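Local coordinates for protein NADP-dependent glyceraldehyde-3-phosphate dehydrogenase (Bacillus halodurans, PDB 3PRL) that probably oxidises glyceraldehyde 3-phosphate directly to 3-phosphoglycerate with NADP+ as the electron acceptor, as a non-phosphorylating member of the aldehyde dehydrogenase family, at residues Phe342-Gly345 with Leu346-Ala350. Residues are numbered along the deposited sequence; the frame is centred on the assembly and turned at random.
Sequences FIQG and LIDDA
Gln344 and Asp348, one turn apart on a helix, join through their side chains: Gln344 NE2 donates to Asp348 OD2 at 3.0 Å. Asp348 OD2 lies almost in the plane of the amide, yet is approached from above the plane of its own carboxylate, the two groups being turned 45° apart. Glutamine suits this i to i+4 place because its chain, leaving anti to the backbone N (chi1 -177°) and bending at chi2 (58°), carries an N-H donor forward to the acid. With an alanine here, Asp348 would probably lose this side-chain donor and its carboxylate would be freer to turn. Among apolar groups, branched Leu346 sets its CD1 methyl over one flat face of the Phe342 ring, a CH-pi contact 4.0 Å from the centroid, and Ile343 CG2 meets Ile347 CD1 more loosely, at 4.3 Å. Backbone bonds follow the alpha-helical pattern, from Ile347 N to Ile343 O and from Asp348 N to Gln344 O; Leu346 N reaches Phe342 O only weakly. Asp349 OD2 accepts from Arg381 N, tying helix 337-352 to a loop that also touches Phe342 and Leu346. The branched Ile343 and Ile347, with small Ala350, pack the helix onto strand 367-374, in the mixed sheet of what is probably the catalytic domain.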
# COMPACT_ATOMS: atom_id res chain seq x y z
N PHE D 342 1.44 -11.75 -46.72
CA PHE D 342 1.69 -12.68 -45.60
C PHE D 342 0.40 -13.28 -45.05
O PHE D 342 0.33 -14.48 -44.81
CB PHE D 342 2.51 -12.01 -44.47
CG PHE D 342 2.63 -12.85 -43.20
CD1 PHE D 342 3.60 -13.85 -43.09
CD2 PHE D 342 1.77 -12.63 -42.12
CE1 PHE D 342 3.71 -14.63 -41.95
CE2 PHE D 342 1.86 -13.40 -40.95
CZ PHE D 342 2.84 -14.41 -40.86
N ILE D 343 -0.64 -12.44 -44.87
CA ILE D 343 -1.98 -12.91 -44.46
C ILE D 343 -2.57 -13.91 -45.46
O ILE D 343 -3.02 -14.99 -45.09
CB ILE D 343 -2.98 -11.74 -44.25
CG1 ILE D 343 -2.46 -10.78 -43.17
CG2 ILE D 343 -4.37 -12.27 -43.86
CD1 ILE D 343 -2.84 -9.33 -43.44
N GLN D 344 -2.55 -13.54 -46.73
CA GLN D 344 -3.04 -14.42 -47.81
C GLN D 344 -2.43 -15.82 -47.74
O GLN D 344 -3.14 -16.82 -47.94
CB GLN D 344 -2.77 -13.79 -49.18
CG GLN D 344 -3.31 -14.58 -50.39
CD GLN D 344 -4.82 -14.80 -50.33
OE1 GLN D 344 -5.60 -13.85 -50.30
NE2 GLN D 344 -5.22 -16.06 -50.33
N GLY D 345 -1.13 -15.89 -47.47
CA GLY D 345 -0.40 -17.15 -47.38
C GLY D 345 -0.85 -18.05 -46.23
O GLY D 345 -0.79 -19.28 -46.35
N LEU D 346 -1.26 -17.43 -45.13
CA LEU D 346 -1.85 -18.14 -43.99
C LEU D 346 -3.18 -18.79 -44.35
O LEU D 346 -3.44 -19.94 -43.96
CB LEU D 346 -2.01 -17.20 -42.77
CG LEU D 346 -0.90 -17.16 -41.70
CD1 LEU D 346 0.47 -16.87 -42.29
CD2 LEU D 346 -1.20 -16.15 -40.60
N ILE D 347 -4.03 -18.05 -45.07
CA ILE D 347 -5.31 -18.57 -45.57
C ILE D 347 -5.08 -19.75 -46.52
O ILE D 347 -5.56 -20.85 -46.26
CB ILE D 347 -6.16 -17.46 -46.25
CG1 ILE D 347 -6.63 -16.44 -45.20
CG2 ILE D 347 -7.37 -18.06 -46.99
CD1 ILE D 347 -7.06 -15.10 -45.77
N ASP D 348 -4.32 -19.51 -47.59
CA ASP D 348 -3.88 -20.55 -48.54
C ASP D 348 -3.51 -21.87 -47.84
O ASP D 348 -4.21 -22.87 -47.99
CB ASP D 348 -2.67 -20.07 -49.36
CG ASP D 348 -3.03 -19.01 -50.40
OD1 ASP D 348 -2.08 -18.38 -50.91
OD2 ASP D 348 -4.22 -18.81 -50.73
N ASP D 349 -2.41 -21.85 -47.06
CA ASP D 349 -1.92 -23.03 -46.33
C ASP D 349 -3.01 -23.79 -45.59
O ASP D 349 -3.01 -25.03 -45.56
CB ASP D 349 -0.82 -22.63 -45.33
CG ASP D 349 -0.35 -23.80 -44.49
OD1 ASP D 349 0.48 -24.60 -44.99
OD2 ASP D 349 -0.82 -23.94 -43.33
N ALA D 350 -3.94 -23.03 -45.01
CA ALA D 350 -5.07 -23.58 -44.28
C ALA D 350 -6.06 -24.27 -45.21
O ALA D 350 -6.48 -25.38 -44.93
CB ALA D 350 -5.77 -22.48 -43.47